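Local coordinates for protein beta-mannosidase (Trichoderma harzianum, PDB 4CVU) that probably hydrolyses beta-linked mannose from the non-reducing ends of mannosides, as a fungal glycoside hydrolase of family 2, at residues L258-T263 with M297-S302; V254-D259 with I326-S331; G224-L229 with P338-Q343. All blocks are in the same frame, centred on the assembly; numbering follows the deposited sequence.

How the contacts relate
All three contacts lie in one immunoglobulin-like beta domain, with centres 8 to 10 Å apart. Contacts 1 and 2 share strand 252-261 and are buried: contact 1 joins it to its sheet neighbour 298-305 by backbone hydrogen bonds and a polar cluster around a glycan mannose, whereas contact 2 uses the face of that strand turned from the sugar for purely apolar packing on strand 324-332. Contact 3 lies nearer the surface, where the outermost strands 227-237 and 340-346 meet through one backbone bond, leucine and isoleucine packing and a water. It brackets the other two in sequence, and its strands are hydrogen-bonded to those of contacts 1 and 2.

Contact 1 of 3, residues L258-T263 with M297-S302; sequences LDFLGT and MTVTGS. With MAN (alpha-D-mannopyranose), chain E.
Leu258 and Val299 form the hydrogen-bonded pair of this antiparallel ladder. Leu258 N gives its hydrogen to Val299 O at 2.7 Å, almost straight at 171°, and Val299 N returns one to Leu258 O at 2.9 Å. Further on, where 297-302 is only entering its strand, Phe260 N reaches Met297 O at 3.0 Å but is bent to 144°. Between these bonds, Asp259 and Thr298 make a non-hydrogen-bonded pair whose side chains lie side by side and point the same way.

The side-chain hydrogen bonds gather on that pair. Thr298 OG1 donates to Asp259 OD1 over 2.7 Å, meeting the carboxylate on its anti side. A mannose of a glycan attached to the protein adds two more bonds: its O6 donates to Asp259 OD1 at 2.7 Å, and its O4 donates to Thr298 OG1 at 2.6 Å. The other carboxylate oxygen, OD2, forms a salt bridge with Arg473.

Apolar and aromatic packing completes the contact. Phe260 CG stands between the backbone N and the carbonyl carbon (chi1 59°), which carries it toward 297-302. The ring lies against the opposite backbone; its CE2 is 3.3 Å from Met297 C, which sits over one face toward the rim, while Val299 N comes to the ring edge. On the face of the sheet away from the mannose, Leu258 CB touches Val299 CG1 at 4.0 Å, and both residues also pack on Val330.

Thr298 OG1 thus relays hydrogen bonding, accepting from the sugar and donating to the acid, while OD1 is gripped by two hydroxyls at once. Together with the arginine on OD2, this would be expected to keep Asp259 ionised, and the pairing ties the mannose directly to two neighbouring strands.

Contact 2 of 3, residues V254-D259 with I326-S331; sequences VNASLD and ITVSVS. With NAG (2-acetamido-2-deoxy-beta-D-glucopyranose), chain B; MAN (alpha-D-mannopyranose), chain E.
The strands carrying Leu258 and Val328 pass face to face, their axes 9.3 Å apart at closest approach and their directions 58° apart, a spacing bridged by side chains rather than by the backbone.

Three residues of 254-259 and three of 326-331 point toward each other and form an apolar row. At one end, Val254 and Ile326 meet tip to tip, with Val254 CG1 only 3.6 Å from Ile326 CD1. Ile326 gets there by being stretched out: CG1 stands anti to the backbone N (chi1 175°), and CD1 continues the extended chain. In the middle, Ala256 offers only a methyl group, and its CB lies 4.1 Å from Val328 CG2. Leu258 then forks between two valines; it and each valine lie alongside, pointing in opposite directions. Its CD1 is 3.8 Å from Val328 CG1, and its CD2 is 4.1 Å from Val330 CG2. Val328 is therefore shared, one methyl on Ala256 and the other on Leu258. Ile233 and Ile235 of strand 227-237 and Met270 and Val272 of strand 268-276 extend this apolar layer.

The alternate residues of 254-259 point away and serve the glycan side. Asn255 is the glycosylated residue: its ND2 is bonded to C1 of an N-acetylglucosamine at 1.4 Å. Ser257 CB lies 3.1 Å from O6 of that sugar, and Ser257 OG is hydrogen-bonded to Thr300 and Arg473.

Such an alternation, apolar on one face and polar or glycosylated on the other, with two facing layers meeting through branched aliphatic side chains, is characteristic of the immunoglobulin-like beta sandwich of family 2 glycoside hydrolases, and this row is part of its interior.

Contact 3 of 3, residues G224-L229 with P338-Q343; sequences GELYSL and PILVSQ
Leu226 sets CG anti to its carbonyl carbon (chi1 -53°), while Ile339 puts CG1 between its backbone N and carbonyl carbon (chi1 58°), and these turns bring the two side chains together at a slant. Leu226 CD1 comes to 3.7 Å from Ile339 CD1. The side chain of Leu226 crosses that of Leu340 at about a right angle, with Leu226 CD1 at 4.1 Å from Leu340 CB. Leu340 CD1 in turn rests 3.9 Å from Ser228 CB.

The same residues are tied through the backbone. Leu226 N donates to Ile339 O over a short 2.6 Å, nearly straight at 168°, and the Glu225 chain passes beside that same oxygen. Glu225 then sends its carboxylate elsewhere, to Ala28 N. An alanine in place of Leu226 would probably leave Ile339 CD1 without the CG and CD1 it meets here and open a gap beside it, with Leu340 CB keeping only its contact with CB, although the backbone bond could remain.

Further along, a water bridges the two strands. It lies 3.0 Å from Ser228 OG and 2.9 Å from Ser342 OG, linking hydroxyls that are 4.1 Å apart from OG to OG. Ser342 OG has a second partner in Thr231, so the bridge joins a small polar chain. Phe260 and Leu264 flank Leu226, and Leu258 lies against Leu340 and Ser342.

Ile339 and Leu340 form a classic beta bulge against Val330. Beyond it, the outermost strands of the sheet, 227-237 and 340-346, approach along one rim. This arrangement is consistent with the edge of an immunoglobulin-like sandwich, joined by one backbone bond, aliphatic packing and a bridging water.

Contact 1 of 3, residues L258-T263 with M297-S302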
loop_
_atom_site.group_PDB
_atom_site.type_symbol
_atom_site.label_atom_id
_atom_site.label_comp_id
_atom_site.label_asym_id
_atom_site.label_seq_id
_atom_site.Cartn_x
_atom_site.Cartn_y
_atom_site.Cartn_z
ATOM N N LEU A 258 -26.340 -1.401 -44.473
ATOM C CA LEU A 258 -26.568 -0.476 -43.348
ATOM C C LEU A 258 -27.794 -0.840 -42.511
ATOM O O LEU A 258 -28.898 -0.938 -43.060
ATOM C CB LEU A 258 -26.770 0.935 -43.884
ATOM C CG LEU A 258 -25.530 1.765 -44.235
ATOM C CD1 LEU A 258 -24.838 1.294 -45.501
ATOM C CD2 LEU A 258 -25.961 3.231 -44.390
ATOM N N ASP A 259 -27.603 -1.004 -41.195
ATOM C CA ASP A 259 -28.699 -1.193 -40.248
ATOM C C ASP A 259 -29.136 0.170 -39.689
ATOM O O ASP A 259 -28.305 1.051 -39.512
ATOM C CB ASP A 259 -28.278 -2.125 -39.103
ATOM C CG ASP A 259 -27.810 -3.489 -39.603
ATOM O OD1 ASP A 259 -28.408 -3.984 -40.568
ATOM O OD2 ASP A 259 -26.827 -4.055 -39.049
ATOM N N PHE A 260 -30.434 0.338 -39.419
ATOM C CA PHE A 260 -30.979 1.648 -39.019
ATOM C C PHE A 260 -32.301 1.559 -38.232
ATOM O O PHE A 260 -32.921 0.506 -38.152
ATOM C CB PHE A 260 -31.164 2.533 -40.266
ATOM C CG PHE A 260 -32.098 1.938 -41.311
ATOM C CD1 PHE A 260 -33.471 2.131 -41.239
ATOM C CD2 PHE A 260 -31.599 1.152 -42.342
ATOM C CE1 PHE A 260 -34.332 1.551 -42.184
ATOM C CE2 PHE A 260 -32.447 0.570 -43.277
ATOM C CZ PHE A 260 -33.814 0.764 -43.204
ATOM N N LEU A 261 -32.682 2.670 -37.614
ATOM C CA LEU A 261 -34.047 2.914 -37.157
ATOM C C LEU A 261 -34.562 4.196 -37.894
ATOM O O LEU A 261 -33.749 5.020 -38.246
ATOM C CB LEU A 261 -34.052 3.140 -35.638
ATOM C CG LEU A 261 -33.357 2.120 -34.727
ATOM C CD1 LEU A 261 -33.048 2.717 -33.359
ATOM C CD2 LEU A 261 -34.154 0.835 -34.562
ATOM N N GLY A 262 -35.846 4.397 -38.207
ATOM C CA GLY A 262 -36.915 3.421 -38.309
ATOM C C GLY A 262 -37.382 3.190 -39.766
ATOM O O GLY A 262 -37.114 2.127 -40.338
ATOM N N THR A 263 -38.078 4.150 -40.387
ATOM C CA THR A 263 -38.812 3.854 -41.665
ATOM C C THR A 263 -38.156 4.352 -42.971
ATOM O O THR A 263 -38.162 5.544 -43.264
ATOM C CB THR A 263 -40.256 4.397 -41.639
ATOM O OG1 THR A 263 -40.918 3.978 -40.446
ATOM C CG2 THR A 263 -41.042 3.889 -42.837
ATOM N N MET A 297 -35.301 -2.873 -41.463
ATOM C CA MET A 297 -34.218 -2.158 -40.783
ATOM C C MET A 297 -32.856 -2.203 -41.467
ATOM O O MET A 297 -31.857 -1.908 -40.860
ATOM C CB MET A 297 -34.087 -2.638 -39.342
ATOM C CG MET A 297 -33.424 -3.998 -39.191
ATOM S SD MET A 297 -33.090 -4.479 -37.489
ATOM C CE MET A 297 -34.748 -4.686 -36.868
ATOM N N THR A 298 -32.823 -2.548 -42.730
ATOM C CA THR A 298 -31.551 -2.651 -43.424
ATOM C C THR A 298 -31.636 -2.269 -44.889
ATOM O O THR A 298 -32.655 -2.493 -45.543
ATOM C CB THR A 298 -30.948 -4.058 -43.277
ATOM O OG1 THR A 298 -30.757 -4.346 -41.876
ATOM C CG2 THR A 298 -29.600 -4.153 -43.991
ATOM N N VAL A 299 -30.562 -1.656 -45.380
ATOM C CA VAL A 299 -30.446 -1.316 -46.791
ATOM C C VAL A 299 -29.019 -1.631 -47.254
ATOM O O VAL A 299 -28.034 -1.334 -46.544
ATOM C CB VAL A 299 -30.837 0.145 -47.067
ATOM C CG1 VAL A 299 -29.887 1.107 -46.394
ATOM C CG2 VAL A 299 -30.905 0.411 -48.576
ATOM N N THR A 300 -28.917 -2.256 -48.426
ATOM C CA THR A 300 -27.660 -2.784 -48.939
ATOM C C THR A 300 -27.464 -2.475 -50.415
ATOM O O THR A 300 -28.420 -2.527 -51.203
ATOM C CB THR A 300 -27.640 -4.319 -48.789
ATOM O OG1 THR A 300 -27.980 -4.684 -47.442
ATOM C CG2 THR A 300 -26.285 -4.891 -49.149
ATOM N N GLY A 301 -26.232 -2.178 -50.799
ATOM C CA GLY A 301 -25.863 -2.062 -52.217
ATOM C C GLY A 301 -24.379 -2.276 -52.420
ATOM O O GLY A 301 -23.604 -2.298 -51.445
ATOM N N SER A 302 -23.964 -2.433 -53.678
ATOM C CA SER A 302 -22.553 -2.635 -53.986
ATOM C C SER A 302 -22.079 -1.857 -55.195
ATOM O O SER A 302 -22.879 -1.322 -55.965
ATOM C CB SER A 302 -22.242 -4.117 -54.182
ATOM O OG SER A 302 -22.580 -4.556 -55.466
HETATM C C1 MAN E . -30.989 -10.086 -39.301
HETATM C C2 MAN E . -32.177 -9.297 -38.797
HETATM C C3 MAN E . -32.589 -8.281 -39.854
HETATM C C4 MAN E . -31.375 -7.468 -40.344
HETATM C C5 MAN E . -30.162 -8.337 -40.636
HETATM C C6 MAN E . -28.928 -7.490 -40.926
HETATM O O2 MAN E . -31.813 -8.598 -37.613
HETATM O O3 MAN E . -33.535 -7.395 -39.288
HETATM O O4 MAN E . -31.672 -6.802 -41.555
HETATM O O5 MAN E . -29.910 -9.204 -39.585
HETATM O O6 MAN E . -28.619 -6.605 -39.874
#

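Contact 2 of 3, residues V254-D259 with I326-S331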
loop_
_atom_site.group_PDB
_atom_site.type_symbol
_atom_site.label_atom_id
_atom_site.label_comp_id
_atom_site.label_asym_id
_atom_site.label_seq_id
_atom_site.Cartn_x
_atom_site.Cartn_y
_atom_site.Cartn_z
ATOM N N VAL A 254 -16.921 -3.306 -53.527
ATOM C CA VAL A 254 -17.258 -2.653 -52.276
ATOM C C VAL A 254 -18.740 -2.872 -51.996
ATOM O O VAL A 254 -19.579 -2.382 -52.724
ATOM C CB VAL A 254 -16.983 -1.152 -52.353
ATOM C CG1 VAL A 254 -17.363 -0.452 -51.047
ATOM C CG2 VAL A 254 -15.517 -0.899 -52.704
ATOM N N ASN A 255 -19.053 -3.636 -50.952
ATOM C CA ASN A 255 -20.416 -3.912 -50.559
ATOM C C ASN A 255 -20.750 -3.185 -49.259
ATOM O O ASN A 255 -19.990 -3.259 -48.311
ATOM C CB ASN A 255 -20.586 -5.419 -50.374
ATOM C CG ASN A 255 -22.039 -5.844 -50.252
ATOM O OD1 ASN A 255 -22.959 -5.126 -50.644
ATOM N ND2 ASN A 255 -22.240 -7.037 -49.704
ATOM N N ALA A 256 -21.876 -2.492 -49.220
ATOM C CA ALA A 256 -22.239 -1.684 -48.079
ATOM C C ALA A 256 -23.631 -2.046 -47.638
ATOM O O ALA A 256 -24.563 -1.876 -48.379
ATOM C CB ALA A 256 -22.174 -0.211 -48.425
ATOM N N SER A 257 -23.768 -2.533 -46.410
ATOM C CA SER A 257 -25.044 -2.933 -45.846
ATOM C C SER A 257 -25.261 -2.165 -44.533
ATOM O O SER A 257 -24.440 -2.249 -43.589
ATOM C CB SER A 257 -25.058 -4.451 -45.630
ATOM O OG SER A 257 -26.336 -4.889 -45.219
ATOM N N LEU A 258 -26.340 -1.401 -44.473
ATOM C CA LEU A 258 -26.568 -0.476 -43.348
ATOM C C LEU A 258 -27.794 -0.840 -42.511
ATOM O O LEU A 258 -28.898 -0.938 -43.060
ATOM C CB LEU A 258 -26.770 0.935 -43.884
ATOM C CG LEU A 258 -25.530 1.765 -44.235
ATOM C CD1 LEU A 258 -24.838 1.294 -45.501
ATOM C CD2 LEU A 258 -25.961 3.231 -44.390
ATOM N N ASP A 259 -27.603 -1.004 -41.195
ATOM C CA ASP A 259 -28.699 -1.193 -40.248
ATOM C C ASP A 259 -29.136 0.170 -39.689
ATOM O O ASP A 259 -28.305 1.051 -39.512
ATOM C CB ASP A 259 -28.278 -2.125 -39.103
ATOM C CG ASP A 259 -27.810 -3.489 -39.603
ATOM O OD1 ASP A 259 -28.408 -3.984 -40.568
ATOM O OD2 ASP A 259 -26.827 -4.055 -39.049
ATOM N N ILE A 326 -14.943 6.058 -46.566
ATOM C CA ILE A 326 -16.078 5.775 -47.408
ATOM C C ILE A 326 -17.295 6.289 -46.676
ATOM O O ILE A 326 -17.614 5.808 -45.580
ATOM C CB ILE A 326 -16.211 4.271 -47.777
ATOM C CG1 ILE A 326 -17.505 4.008 -48.569
ATOM C CG2 ILE A 326 -16.194 3.368 -46.565
ATOM C CD1 ILE A 326 -17.572 2.634 -49.221
ATOM N N THR A 327 -17.945 7.291 -47.274
ATOM C CA THR A 327 -19.211 7.812 -46.781
ATOM C C THR A 327 -20.325 7.280 -47.686
ATOM O O THR A 327 -20.258 7.418 -48.920
ATOM C CB THR A 327 -19.214 9.355 -46.757
ATOM O OG1 THR A 327 -18.128 9.826 -45.951
ATOM C CG2 THR A 327 -20.513 9.902 -46.192
ATOM N N VAL A 328 -21.336 6.667 -47.071
ATOM C CA VAL A 328 -22.449 6.038 -47.787
ATOM C C VAL A 328 -23.730 6.780 -47.463
ATOM O O VAL A 328 -24.098 6.865 -46.303
ATOM C CB VAL A 328 -22.638 4.566 -47.359
ATOM C CG1 VAL A 328 -23.809 3.937 -48.100
ATOM C CG2 VAL A 328 -21.377 3.755 -47.592
ATOM N N SER A 329 -24.416 7.296 -48.483
ATOM C CA SER A 329 -25.674 8.028 -48.296
ATOM C C SER A 329 -26.856 7.257 -48.897
ATOM O O SER A 329 -26.763 6.713 -50.004
ATOM C CB SER A 329 -25.594 9.423 -48.934
ATOM O OG SER A 329 -24.466 10.149 -48.468
ATOM N N VAL A 330 -27.959 7.218 -48.158
ATOM C CA VAL A 330 -29.180 6.590 -48.612
ATOM C C VAL A 330 -30.244 7.663 -48.864
ATOM O O VAL A 330 -30.608 8.421 -47.967
ATOM C CB VAL A 330 -29.702 5.557 -47.597
ATOM C CG1 VAL A 330 -30.962 4.874 -48.119
ATOM C CG2 VAL A 330 -28.631 4.524 -47.281
ATOM N N SER A 331 -30.717 7.725 -50.109
ATOM C CA SER A 331 -31.772 8.656 -50.497
ATOM C C SER A 331 -33.000 7.917 -50.986
ATOM O O SER A 331 -32.949 6.727 -51.332
ATOM C CB SER A 331 -31.289 9.612 -51.578
ATOM O OG SER A 331 -30.605 10.701 -50.999
HETATM C C1 NAG B . -23.535 -7.637 -49.457
HETATM C C2 NAG B . -23.836 -8.855 -50.327
HETATM C C3 NAG B . -25.201 -9.407 -49.972
HETATM C C4 NAG B . -25.254 -9.749 -48.471
HETATM C C5 NAG B . -24.816 -8.530 -47.661
HETATM C C6 NAG B . -24.656 -8.763 -46.161
HETATM C C7 NAG B . -22.787 -8.866 -52.540
HETATM C C8 NAG B . -22.833 -8.360 -53.954
HETATM N N2 NAG B . -23.754 -8.460 -51.729
HETATM O O3 NAG B . -25.412 -10.561 -50.747
HETATM O O4 NAG B . -26.572 -10.096 -48.095
HETATM O O5 NAG B . -23.577 -8.049 -48.112
HETATM O O6 NAG B . -24.441 -7.497 -45.558
HETATM O O7 NAG B . -21.882 -9.623 -52.198
HETATM C C1 MAN E . -30.989 -10.086 -39.301
HETATM C C2 MAN E . -32.177 -9.297 -38.797
HETATM C C3 MAN E . -32.589 -8.281 -39.854
HETATM C C4 MAN E . -31.375 -7.468 -40.344
HETATM C C5 MAN E . -30.162 -8.337 -40.636
HETATM C C6 MAN E . -28.928 -7.490 -40.926
HETATM O O2 MAN E . -31.813 -8.598 -37.613
HETATM O O3 MAN E . -33.535 -7.395 -39.288
HETATM O O4 MAN E . -31.672 -6.802 -41.555
HETATM O O5 MAN E . -29.910 -9.204 -39.585
HETATM O O6 MAN E . -28.619 -6.605 -39.874
#

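Contact 3 of 3, residues G224-L229 with P338-Q343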
loop_
_atom_site.group_PDB
_atom_site.type_symbol
_atom_site.label_atom_id
_atom_site.label_comp_id
_atom_site.label_asym_id
_atom_site.label_seq_id
_atom_site.Cartn_x
_atom_site.Cartn_y
_atom_site.Cartn_z
ATOM N N GLY A 224 -38.519 11.909 -41.750
ATOM C CA GLY A 224 -37.271 12.614 -41.492
ATOM C C GLY A 224 -36.040 11.733 -41.620
ATOM O O GLY A 224 -36.039 10.704 -42.310
ATOM N N GLU A 225 -34.986 12.160 -40.939
ATOM C CA GLU A 225 -33.712 11.464 -40.959
ATOM C C GLU A 225 -33.855 10.103 -40.283
ATOM O O GLU A 225 -34.617 9.949 -39.344
ATOM C CB GLU A 225 -32.676 12.305 -40.215
ATOM C CG GLU A 225 -31.357 12.488 -40.937
ATOM C CD GLU A 225 -30.226 12.919 -40.001
ATOM O OE1 GLU A 225 -30.486 13.238 -38.816
ATOM O OE2 GLU A 225 -29.064 12.934 -40.454
ATOM N N LEU A 226 -33.124 9.114 -40.764
ATOM C CA LEU A 226 -33.031 7.834 -40.077
ATOM C C LEU A 226 -31.822 7.867 -39.093
ATOM O O LEU A 226 -31.013 8.787 -39.133
ATOM C CB LEU A 226 -32.853 6.708 -41.091
ATOM C CG LEU A 226 -33.901 6.659 -42.213
ATOM C CD1 LEU A 226 -33.634 5.463 -43.111
ATOM C CD2 LEU A 226 -35.305 6.596 -41.639
ATOM N N TYR A 227 -31.733 6.864 -38.229
ATOM C CA TYR A 227 -30.591 6.708 -37.311
ATOM C C TYR A 227 -29.773 5.454 -37.647
ATOM O O TYR A 227 -30.328 4.382 -37.810
ATOM C CB TYR A 227 -31.066 6.631 -35.863
ATOM C CG TYR A 227 -29.925 6.272 -34.934
ATOM C CD1 TYR A 227 -28.975 7.216 -34.580
ATOM C CD2 TYR A 227 -29.770 4.976 -34.474
ATOM C CE1 TYR A 227 -27.899 6.886 -33.759
ATOM C CE2 TYR A 227 -28.697 4.630 -33.672
ATOM C CZ TYR A 227 -27.773 5.587 -33.300
ATOM O OH TYR A 227 -26.713 5.222 -32.481
ATOM N N SER A 228 -28.459 5.593 -37.718
ATOM C CA SER A 228 -27.585 4.477 -38.088
ATOM C C SER A 228 -27.236 3.610 -36.868
ATOM O O SER A 228 -26.664 4.100 -35.902
ATOM C CB SER A 228 -26.296 5.007 -38.709
ATOM O OG SER A 228 -25.407 3.944 -38.945
ATOM N N LEU A 229 -27.579 2.327 -36.923
ATOM C CA LEU A 229 -27.233 1.384 -35.856
ATOM C C LEU A 229 -25.854 0.764 -36.028
ATOM O O LEU A 229 -25.078 0.689 -35.074
ATOM C CB LEU A 229 -28.255 0.241 -35.798
ATOM C CG LEU A 229 -29.593 0.597 -35.165
ATOM C CD1 LEU A 229 -30.655 -0.401 -35.574
ATOM C CD2 LEU A 229 -29.478 0.692 -33.648
ATOM N N PRO A 338 -30.134 13.076 -48.550
ATOM C CA PRO A 338 -30.129 11.767 -47.896
ATOM C C PRO A 338 -30.802 11.775 -46.545
ATOM O O PRO A 338 -30.756 12.768 -45.849
ATOM C CB PRO A 338 -28.644 11.472 -47.734
ATOM C CG PRO A 338 -28.010 12.197 -48.862
ATOM C CD PRO A 338 -28.777 13.483 -48.940
ATOM N N ILE A 339 -31.447 10.673 -46.207
ATOM C CA ILE A 339 -32.041 10.500 -44.884
ATOM C C ILE A 339 -31.228 9.546 -43.986
ATOM O O ILE A 339 -31.536 9.426 -42.814
ATOM C CB ILE A 339 -33.500 9.994 -44.972
ATOM C CG1 ILE A 339 -33.580 8.665 -45.735
ATOM C CG2 ILE A 339 -34.400 11.046 -45.627
ATOM C CD1 ILE A 339 -34.898 7.961 -45.532
ATOM N N LEU A 340 -30.230 8.858 -44.554
ATOM C CA LEU A 340 -29.299 8.004 -43.781
ATOM C C LEU A 340 -27.885 8.135 -44.348
ATOM O O LEU A 340 -27.658 7.907 -45.523
ATOM C CB LEU A 340 -29.755 6.539 -43.810
ATOM C CG LEU A 340 -28.909 5.479 -43.119
ATOM C CD1 LEU A 340 -28.844 5.740 -41.614
ATOM C CD2 LEU A 340 -29.477 4.096 -43.386
ATOM N N VAL A 341 -26.939 8.521 -43.504
ATOM C CA VAL A 341 -25.543 8.695 -43.900
ATOM C C VAL A 341 -24.664 7.918 -42.921
ATOM O O VAL A 341 -24.901 7.948 -41.722
ATOM C CB VAL A 341 -25.166 10.187 -43.906
ATOM C CG1 VAL A 341 -23.728 10.395 -44.358
ATOM C CG2 VAL A 341 -26.106 10.962 -44.809
ATOM N N SER A 342 -23.687 7.185 -43.425
ATOM C CA SER A 342 -22.787 6.390 -42.564
ATOM C C SER A 342 -21.380 6.514 -43.104
ATOM O O SER A 342 -21.183 6.479 -44.314
ATOM C CB SER A 342 -23.198 4.920 -42.570
ATOM O OG SER A 342 -22.414 4.173 -41.666
ATOM N N GLN A 343 -20.407 6.664 -42.214
ATOM C CA GLN A 343 -19.015 6.783 -42.604
ATOM C C GLN A 343 -18.149 5.792 -41.834
ATOM O O GLN A 343 -18.283 5.661 -40.637
ATOM C CB GLN A 343 -18.538 8.199 -42.344
ATOM C CG GLN A 343 -17.120 8.456 -42.803
ATOM C CD GLN A 343 -16.725 9.908 -42.625
ATOM O OE1 GLN A 343 -17.560 10.815 -42.758
ATOM N NE2 GLN A 343 -15.454 10.142 -42.327
HETATM O O HOH W 1 -22.728 5.258 -38.951
#